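Local coordinates for protein orotidine 5'-phosphate decarboxylase (Pyrococcus horikoshii, PDB 2CZ5) that probably catalyses the decarboxylation of orotidine 5'-monophosphate to uridine 5'-monophosphate, the last step of de novo UMP synthesis, working as a homodimer, at residues I17-K22 against E48-E53; S26-N31 against V52-D57; D57-D62 against I83-V88. All coordinates share one frame; numbering follows the deposited sequence.

Interaction 1: residues I17-K22 against E48-E53; sequences IAKSVK and EETGVE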
loop_
_atom_site.group_PDB
_atom_site.type_symbol
_atom_site.label_atom_id
_atom_site.label_comp_id
_atom_site.label_asym_id
_atom_site.label_seq_id
_atom_site.Cartn_x
_atom_site.Cartn_y
_atom_site.Cartn_z
ATOM N N ILE A 17 20.792 -6.270 13.009
ATOM C CA ILE A 17 19.920 -7.368 13.375
ATOM C C ILE A 17 19.982 -8.459 12.289
ATOM O O ILE A 17 20.086 -9.645 12.595
ATOM C CB ILE A 17 18.446 -6.907 13.512
ATOM C CG1 ILE A 17 18.256 -6.081 14.792
ATOM C CG2 ILE A 17 17.519 -8.109 13.565
ATOM C CD1 ILE A 17 16.857 -5.559 14.935
ATOM N N ALA A 18 19.927 -8.046 11.030
ATOM C CA ALA A 18 19.943 -9.014 9.922
ATOM C C ALA A 18 21.215 -9.857 9.872
ATOM O O ALA A 18 21.164 -11.065 9.602
ATOM C CB ALA A 18 19.744 -8.272 8.588
ATOM N N LYS A 19 22.365 -9.221 10.095
ATOM C CA LYS A 19 23.621 -9.950 10.076
ATOM C C LYS A 19 23.688 -10.909 11.254
ATOM O O LYS A 19 24.172 -12.031 11.112
ATOM C CB LYS A 19 24.818 -8.998 10.125
ATOM C CG LYS A 19 24.975 -8.145 8.881
ATOM C CD LYS A 19 26.063 -7.091 9.065
ATOM C CE LYS A 19 27.443 -7.667 8.836
ATOM N NZ LYS A 19 27.778 -8.728 9.821
ATOM N N SER A 20 23.189 -10.482 12.412
ATOM C CA SER A 20 23.233 -11.345 13.589
ATOM C C SER A 20 22.348 -12.591 13.509
ATOM O O SER A 20 22.610 -13.560 14.215
ATOM C CB SER A 20 22.879 -10.564 14.866
ATOM O OG SER A 20 21.477 -10.359 14.977
ATOM N N VAL A 21 21.322 -12.597 12.658
ATOM C CA VAL A 21 20.443 -13.771 12.568
ATOM C C VAL A 21 20.531 -14.459 11.216
ATOM O O VAL A 21 19.831 -15.432 10.973
ATOM C CB VAL A 21 18.939 -13.398 12.813
ATOM C CG1 VAL A 21 18.816 -12.484 14.055
ATOM C CG2 VAL A 21 18.342 -12.698 11.567
ATOM N N LYS A 22 21.394 -13.946 10.349
ATOM C CA LYS A 22 21.540 -14.467 8.992
ATOM C C LYS A 22 21.653 -15.994 8.904
ATOM O O LYS A 22 21.021 -16.613 8.048
ATOM C CB LYS A 22 22.742 -13.794 8.320
ATOM C CG LYS A 22 22.970 -14.176 6.868
ATOM C CD LYS A 22 23.755 -15.478 6.747
ATOM C CE LYS A 22 24.057 -15.807 5.288
ATOM N NZ LYS A 22 24.874 -17.038 5.145
ATOM N N GLU A 48 23.757 -7.088 0.185
ATOM C CA GLU A 48 25.217 -7.108 0.222
ATOM C C GLU A 48 25.783 -7.582 1.566
ATOM O O GLU A 48 26.827 -8.226 1.609
ATOM C CB GLU A 48 25.780 -5.723 -0.118
ATOM C CG GLU A 48 26.196 -5.571 -1.588
ATOM C CD GLU A 48 25.582 -4.353 -2.257
ATOM O OE1 GLU A 48 25.485 -3.290 -1.594
ATOM O OE2 GLU A 48 25.212 -4.454 -3.451
ATOM N N GLU A 49 25.094 -7.277 2.661
ATOM C CA GLU A 49 25.566 -7.673 3.985
ATOM C C GLU A 49 25.199 -9.093 4.423
ATOM O O GLU A 49 25.846 -9.639 5.313
ATOM C CB GLU A 49 25.062 -6.678 5.041
ATOM C CG GLU A 49 25.545 -5.246 4.824
ATOM C CD GLU A 49 26.905 -4.977 5.450
ATOM O OE1 GLU A 49 27.744 -5.900 5.497
ATOM O OE2 GLU A 49 27.134 -3.830 5.889
ATOM N N THR A 50 24.183 -9.700 3.806
ATOM C CA THR A 50 23.759 -11.052 4.213
ATOM C C THR A 50 23.749 -12.107 3.120
ATOM O O THR A 50 23.841 -13.306 3.402
ATOM C CB THR A 50 22.330 -11.060 4.807
ATOM O OG1 THR A 50 21.386 -10.726 3.780
ATOM C CG2 THR A 50 22.214 -10.060 5.951
ATOM N N GLY A 51 23.591 -11.680 1.877
ATOM C CA GLY A 51 23.553 -12.663 0.806
ATOM C C GLY A 51 22.281 -13.507 0.722
ATOM O O GLY A 51 22.269 -14.534 0.037
ATOM N N VAL A 52 21.213 -13.123 1.419
ATOM C CA VAL A 52 19.975 -13.897 1.311
ATOM C C VAL A 52 19.018 -13.100 0.423
ATOM O O VAL A 52 19.258 -11.926 0.146
ATOM C CB VAL A 52 19.304 -14.182 2.691
ATOM C CG1 VAL A 52 20.304 -14.882 3.613
ATOM C CG2 VAL A 52 18.783 -12.903 3.315
ATOM N N GLU A 53 17.949 -13.738 -0.038
ATOM C CA GLU A 53 16.993 -13.058 -0.909
ATOM C C GLU A 53 16.098 -12.095 -0.155
ATOM O O GLU A 53 15.830 -12.287 1.037
ATOM C CB GLU A 53 16.149 -14.082 -1.654
ATOM C CG GLU A 53 16.985 -14.953 -2.562
ATOM C CD GLU A 53 16.140 -15.708 -3.551
ATOM O OE1 GLU A 53 16.443 -15.643 -4.762
ATOM O OE2 GLU A 53 15.171 -16.360 -3.116
#
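With chi1 at -176°, Lys22 sets its CG opposite its own backbone N, and a bend at chi2 (-84°) then lays its straight outer chain past Thr50. Thr50 meets it with chi1 at 67°, which lodges OG1 between the backbone N and the carbonyl carbon and swings the CG2 methyl toward helix 11-21. The contact lies in the outer helical layer of a TIM barrel, where the C-terminal part of helix 11-21 packs against the last turn of helix 42-50. The closest backbone approach is 6.0 Å, between Lys19 CA and Thr50 CA. Thr50 CG2 lies 4.0 Å from Ala18 CB and about as close to the carbonyl oxygen of Ala18. This methyl is the apolar centre of a modest contact burying 260 Å², with Ile28 of strand 27-31 touching both Ala18 and Thr50 from the barrel side. Thr50 OG1 is turned back to its own helix, where it hydrogen-bonds Leu46 O; it also receives a weak bond from Val52 N, just beyond Gly51, the residue at which helical geometry is lost with a positive phi. Toward solvent, Lys19 crosses Glu49 with its methylenes: CE is 3.8 Å from Glu49 OE1, yet Lys19 NZ stays 5.2 Å from that oxygen. Any attraction between the opposite charges is therefore probably long-range, and no hydrogen bond joins the two segments. On the other flank, Lys22 and Thr50 run past one another in opposite directions, Lys22 CG resting 3.8 Å from Thr50 CB. Farther out, Lys22 CE, the methylene next to the amino group, comes within 3.1 Å of Thr50 O and 4.2 Å of Val52 CG1.

Interaction 2: residues S26-N31 against V52-D57; sequences SMIKVN and VEIIAD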
loop_
_atom_site.group_PDB
_atom_site.type_symbol
_atom_site.label_atom_id
_atom_site.label_comp_id
_atom_site.label_asym_id
_atom_site.label_seq_id
_atom_site.Cartn_x
_atom_site.Cartn_y
_atom_site.Cartn_z
ATOM N N SER A 26 16.073 -17.640 5.999
ATOM C CA SER A 26 16.155 -17.909 4.575
ATOM C C SER A 26 16.040 -16.643 3.729
ATOM O O SER A 26 16.715 -16.514 2.709
ATOM C CB SER A 26 15.070 -18.906 4.168
ATOM O OG SER A 26 15.362 -20.192 4.681
ATOM N N MET A 27 15.185 -15.712 4.149
ATOM C CA MET A 27 15.004 -14.469 3.406
ATOM C C MET A 27 14.729 -13.348 4.380
ATOM O O MET A 27 14.390 -13.601 5.529
ATOM C CB MET A 27 13.799 -14.567 2.468
ATOM C CG MET A 27 13.840 -15.707 1.453
ATOM S SD MET A 27 12.536 -15.438 0.245
ATOM C CE MET A 27 12.558 -17.067 -0.639
ATOM N N ILE A 28 14.860 -12.116 3.901
ATOM C CA ILE A 28 14.569 -10.936 4.719
ATOM C C ILE A 28 13.421 -10.222 4.009
ATOM O O ILE A 28 13.470 -10.027 2.796
ATOM C CB ILE A 28 15.762 -9.982 4.793
ATOM C CG1 ILE A 28 16.930 -10.653 5.523
ATOM C CG2 ILE A 28 15.339 -8.690 5.509
ATOM C CD1 ILE A 28 18.249 -9.916 5.343
ATOM N N LYS A 29 12.382 -9.863 4.757
ATOM C CA LYS A 29 11.230 -9.176 4.184
ATOM C C LYS A 29 11.244 -7.717 4.639
ATOM O O LYS A 29 11.221 -7.430 5.840
ATOM C CB LYS A 29 9.941 -9.860 4.632
ATOM C CG LYS A 29 8.670 -9.304 3.999
ATOM C CD LYS A 29 7.436 -10.174 4.338
ATOM C CE LYS A 29 7.022 -10.101 5.815
ATOM N NZ LYS A 29 6.545 -8.735 6.221
ATOM N N VAL A 30 11.284 -6.817 3.663
ATOM C CA VAL A 30 11.324 -5.381 3.906
ATOM C C VAL A 30 9.947 -4.808 3.571
ATOM O O VAL A 30 9.350 -5.152 2.540
ATOM C CB VAL A 30 12.414 -4.702 3.008
ATOM C CG1 VAL A 30 12.439 -3.197 3.251
ATOM C CG2 VAL A 30 13.788 -5.308 3.302
ATOM N N ASN A 31 9.442 -3.940 4.445
ATOM C CA ASN A 31 8.134 -3.334 4.240
ATOM C C ASN A 31 8.360 -1.812 4.168
ATOM O O ASN A 31 9.500 -1.340 4.228
ATOM C CB ASN A 31 7.207 -3.713 5.412
ATOM C CG ASN A 31 5.718 -3.617 5.063
ATOM O OD1 ASN A 31 5.266 -2.642 4.464
ATOM N ND2 ASN A 31 4.948 -4.624 5.471
ATOM N N VAL A 52 21.213 -13.123 1.419
ATOM C CA VAL A 52 19.975 -13.897 1.311
ATOM C C VAL A 52 19.018 -13.100 0.423
ATOM O O VAL A 52 19.258 -11.926 0.146
ATOM C CB VAL A 52 19.304 -14.182 2.691
ATOM C CG1 VAL A 52 20.304 -14.882 3.613
ATOM C CG2 VAL A 52 18.783 -12.903 3.315
ATOM N N GLU A 53 17.949 -13.738 -0.038
ATOM C CA GLU A 53 16.993 -13.058 -0.909
ATOM C C GLU A 53 16.098 -12.095 -0.155
ATOM O O GLU A 53 15.830 -12.287 1.037
ATOM C CB GLU A 53 16.149 -14.082 -1.654
ATOM C CG GLU A 53 16.985 -14.953 -2.562
ATOM C CD GLU A 53 16.140 -15.708 -3.551
ATOM O OE1 GLU A 53 16.443 -15.643 -4.762
ATOM O OE2 GLU A 53 15.171 -16.360 -3.116
ATOM N N ILE A 54 15.635 -11.061 -0.859
ATOM C CA ILE A 54 14.787 -10.034 -0.246
ATOM C C ILE A 54 13.366 -10.000 -0.795
ATOM O O ILE A 54 13.172 -9.909 -2.000
ATOM C CB ILE A 54 15.352 -8.601 -0.480
ATOM C CG1 ILE A 54 16.819 -8.497 -0.058
ATOM C CG2 ILE A 54 14.481 -7.589 0.244
ATOM C CD1 ILE A 54 17.099 -8.823 1.385
ATOM N N ILE A 55 12.379 -10.060 0.095
ATOM C CA ILE A 55 10.985 -9.944 -0.315
ATOM C C ILE A 55 10.574 -8.515 0.022
ATOM O O ILE A 55 10.812 -8.057 1.141
ATOM C CB ILE A 55 10.053 -10.872 0.498
ATOM C CG1 ILE A 55 10.414 -12.343 0.252
ATOM C CG2 ILE A 55 8.598 -10.598 0.129
ATOM C CD1 ILE A 55 9.634 -13.313 1.168
ATOM N N ALA A 56 9.985 -7.805 -0.937
ATOM C CA ALA A 56 9.502 -6.446 -0.657
ATOM C C ALA A 56 8.008 -6.580 -0.334
ATOM O O ALA A 56 7.177 -6.780 -1.233
ATOM C CB ALA A 56 9.702 -5.534 -1.883
ATOM N N ASP A 57 7.667 -6.501 0.947
ATOM C CA ASP A 57 6.265 -6.606 1.367
ATOM C C ASP A 57 5.631 -5.213 1.275
ATOM O O ASP A 57 5.589 -4.422 2.238
ATOM C CB ASP A 57 6.180 -7.163 2.785
ATOM C CG ASP A 57 4.750 -7.518 3.196
ATOM O OD1 ASP A 57 3.772 -7.144 2.496
ATOM O OD2 ASP A 57 4.606 -8.175 4.241
HETATM O O HOH W 1 18.064 -16.358 0.319
#
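Lys29 and Asp57 angle across each other inside the barrel and meet in a salt bridge, Lys29 NZ to Asp57 OD2 at 2.8 Å, made on the anti lone pair of that oxygen. The lysine gets there by lying its CG against Asp57 CB (3.5 Å) and then curling at chi3 (69°) and again at chi4, which brings the amino group back over the neighbouring strand. Asp57 OD1 is held by Lys59, and Lys29 NZ also hydrogen-bonds a citrate, probably from the crystallisation liquor, in the substrate pocket, to which Lys29 and Asp57 both contribute. Next to them the Asn31 amide lies 30° from the carboxylate plane; its ND2 hydrogen-bonds Asp62 of the second subunit. Deeper along this face, Met27 SD leans on Ile55 CD1 at 3.7 Å. On the outward face Ile28 CD1 meets Val52 CG2 at 3.6 Å, the two side chains roughly perpendicular. Four backbone hydrogen bonds fix the parallel register, with strand directions 27° apart. Where the ladder starts, a water bridges instead, donating to Ser26 O (2.7 Å) and accepting from Glu53 N (2.6 Å). These are adjacent strands of a TIM barrel: strand 2-5 continues the sheet beyond 27-31, strand 81-85 continues it beyond 53-60, and helix 42-50 covers Ile28, Val30 and Ile54 from outside.

Interaction 3: residues D57-D62 against I83-V88; sequences DLKLAD and IVHTFV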
loop_
_atom_site.group_PDB
_atom_site.type_symbol
_atom_site.label_atom_id
_atom_site.label_comp_id
_atom_site.label_asym_id
_atom_site.label_seq_id
_atom_site.Cartn_x
_atom_site.Cartn_y
_atom_site.Cartn_z
ATOM N N ASP A 57 7.667 -6.501 0.947
ATOM C CA ASP A 57 6.265 -6.606 1.367
ATOM C C ASP A 57 5.631 -5.213 1.275
ATOM O O ASP A 57 5.589 -4.422 2.238
ATOM C CB ASP A 57 6.180 -7.163 2.785
ATOM C CG ASP A 57 4.750 -7.518 3.196
ATOM O OD1 ASP A 57 3.772 -7.144 2.496
ATOM O OD2 ASP A 57 4.606 -8.175 4.241
ATOM N N LEU A 58 5.131 -4.922 0.086
ATOM C CA LEU A 58 4.547 -3.640 -0.203
ATOM C C LEU A 58 3.026 -3.605 -0.213
ATOM O O LEU A 58 2.450 -2.521 -0.306
ATOM C CB LEU A 58 5.089 -3.150 -1.547
ATOM C CG LEU A 58 6.620 -3.179 -1.675
ATOM C CD1 LEU A 58 7.004 -2.710 -3.065
ATOM C CD2 LEU A 58 7.263 -2.267 -0.591
ATOM N N LYS A 59 2.387 -4.781 -0.109
ATOM C CA LYS A 59 0.925 -4.884 -0.137
ATOM C C LYS A 59 0.426 -4.033 -1.306
ATOM O O LYS A 59 -0.506 -3.234 -1.143
ATOM C CB LYS A 59 0.304 -4.354 1.166
ATOM C CG LYS A 59 0.704 -5.074 2.455
ATOM C CD LYS A 59 0.290 -6.544 2.442
ATOM C CE LYS A 59 0.366 -7.180 3.836
ATOM N NZ LYS A 59 1.717 -7.078 4.438
ATOM N N LEU A 60 1.034 -4.192 -2.483
ATOM C CA LEU A 60 0.632 -3.358 -3.630
ATOM C C LEU A 60 -0.859 -3.504 -3.904
ATOM O O LEU A 60 -1.400 -4.621 -4.023
ATOM C CB LEU A 60 1.478 -3.674 -4.880
ATOM C CG LEU A 60 2.985 -3.371 -4.784
ATOM C CD1 LEU A 60 3.598 -3.461 -6.167
ATOM C CD2 LEU A 60 3.235 -1.960 -4.208
ATOM N N ALA A 61 -1.520 -2.353 -3.997
ATOM C CA ALA A 61 -2.963 -2.306 -4.179
ATOM C C ALA A 61 -3.406 -1.076 -4.975
ATOM O O ALA A 61 -4.351 -0.384 -4.590
ATOM C CB ALA A 61 -3.638 -2.308 -2.800
ATOM N N ASP A 62 -2.709 -0.807 -6.078
ATOM C CA ASP A 62 -3.033 0.334 -6.921
ATOM C C ASP A 62 -3.413 -0.119 -8.310
ATOM O O ASP A 62 -3.493 -1.335 -8.590
ATOM C CB ASP A 62 -1.831 1.288 -7.003
ATOM C CG ASP A 62 -2.250 2.754 -6.960
ATOM O OD1 ASP A 62 -2.994 3.201 -7.868
ATOM O OD2 ASP A 62 -1.834 3.449 -6.005
ATOM N N ILE A 83 5.297 -8.456 -2.658
ATOM C CA ILE A 83 4.003 -8.918 -2.191
ATOM C C ILE A 83 2.920 -7.974 -2.685
ATOM O O ILE A 83 3.023 -6.746 -2.522
ATOM C CB ILE A 83 3.967 -9.023 -0.669
ATOM C CG1 ILE A 83 4.885 -10.170 -0.223
ATOM C CG2 ILE A 83 2.534 -9.243 -0.191
ATOM C CD1 ILE A 83 5.080 -10.263 1.287
ATOM N N VAL A 84 1.886 -8.555 -3.296
ATOM C CA VAL A 84 0.767 -7.794 -3.835
ATOM C C VAL A 84 -0.564 -8.322 -3.300
ATOM O O VAL A 84 -0.680 -9.489 -2.914
ATOM C CB VAL A 84 0.753 -7.857 -5.399
ATOM C CG1 VAL A 84 2.141 -7.532 -5.929
ATOM C CG2 VAL A 84 0.316 -9.252 -5.893
ATOM N N HIS A 85 -1.562 -7.455 -3.240
ATOM C CA HIS A 85 -2.886 -7.875 -2.784
ATOM C C HIS A 85 -3.638 -8.454 -3.978
ATOM O O HIS A 85 -3.467 -7.988 -5.100
ATOM C CB HIS A 85 -3.686 -6.695 -2.253
ATOM C CG HIS A 85 -3.583 -6.503 -0.772
ATOM N ND1 HIS A 85 -4.103 -7.403 0.136
ATOM C CD2 HIS A 85 -3.075 -5.481 -0.040
ATOM C CE1 HIS A 85 -3.926 -6.941 1.362
ATOM N NE2 HIS A 85 -3.305 -5.777 1.283
ATOM N N THR A 86 -4.475 -9.456 -3.740
ATOM C CA THR A 86 -5.262 -10.042 -4.827
ATOM C C THR A 86 -6.526 -9.199 -5.046
ATOM O O THR A 86 -7.046 -9.110 -6.157
ATOM C CB THR A 86 -5.705 -11.480 -4.484
ATOM O OG1 THR A 86 -4.559 -12.261 -4.112
ATOM C CG2 THR A 86 -6.391 -12.118 -5.669
ATOM N N PHE A 87 -6.973 -8.550 -3.970
ATOM C CA PHE A 87 -8.183 -7.734 -3.928
ATOM C C PHE A 87 -8.365 -6.661 -5.007
ATOM O O PHE A 87 -9.480 -6.426 -5.469
ATOM C CB PHE A 87 -8.271 -7.066 -2.558
ATOM C CG PHE A 87 -9.656 -6.975 -2.013
ATOM C CD1 PHE A 87 -10.645 -6.243 -2.679
ATOM C CD2 PHE A 87 -9.983 -7.622 -0.834
ATOM C CE1 PHE A 87 -11.945 -6.166 -2.170
ATOM C CE2 PHE A 87 -11.286 -7.548 -0.317
ATOM C CZ PHE A 87 -12.260 -6.822 -0.990
ATOM N N VAL A 88 -7.280 -6.027 -5.427
ATOM C CA VAL A 88 -7.392 -4.964 -6.416
ATOM C C VAL A 88 -7.558 -5.445 -7.866
ATOM O O VAL A 88 -7.727 -4.644 -8.784
ATOM C CB VAL A 88 -6.205 -3.994 -6.255
ATOM C CG1 VAL A 88 -6.226 -2.906 -7.314
ATOM C CG2 VAL A 88 -6.311 -3.338 -4.873
#
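Lys59 begins its course beside His85: its CB lies 3.8 Å from His85 CD2, at the start of a side chain that crosses the imidazole at a slant. CG bends the chain, and CD still keeps company with the ring, 3.9 Å from His85 NE2. At CE a final turn (chi4 -57°) directs the amino group back along its own strand, where NZ bonds Asp57 OD1 at 2.8 Å, on the syn side and out of the carboxylate plane, with a weaker bond to OD2. The same NZ forms a salt bridge with Asp62 of the second subunit. Lys59 is the proton donor of the active site, and Lys29, Asp57, Lys59 and Asp62 of the second subunit together make the alternating Lys-Asp-Lys-Asp array known from this enzyme family. The scaffold is a beta-alpha-beta unit of the TIM barrel: strand 53-60, helix 64-76 and strand 81-85, the two strands parallel and adjacent. Ile83 O accepts from Leu60 N at 3.2 Å, just after Lys59, whose backbone is left-handed (phi 47°, psi 48°). His85 N then bonds Leu60 O at 2.9 Å and ends the ladder. Ile83 CD1 is 3.4 Å from Asp57 CG and nearly equidistant from its two oxygens, which places the methyl over the flat carboxylate and covers it with hydrocarbon. Lys59 O approaches the edge of the His85 ring, 3.6 Å from CD2, and His85 NE2 hydrogen-bonds Ala61 O of the second subunit. Beyond the strand ends, Ala61 CB packs against Val88 CG2 at 3.5 Å, and the other Val88 methyl, CG1, sits against Asp62 O.

From the N terminus, interaction 1 opens on helix 11-21 and closes on the end of helix 42-50, looping out strand 27-31, helix 32-38 and most of helix 42-50. Interaction 2 opens within that loop, on strand 27-31, and closes just downstream; sharing Val52 and Glu53, the two overlap and cross slightly at their closing end. Thr50 OG1 and Ala18 CB both reach Ile28 CD1, joining the outer helices to the sheet. Interaction 3 follows in series: it starts at Asp57, where interaction 2 stops, and pairs the same strand with 81-85, closing over helix 64-76. Three consecutive barrel strands are thus tied from the helical exterior to the active-site mouth and dimer interface.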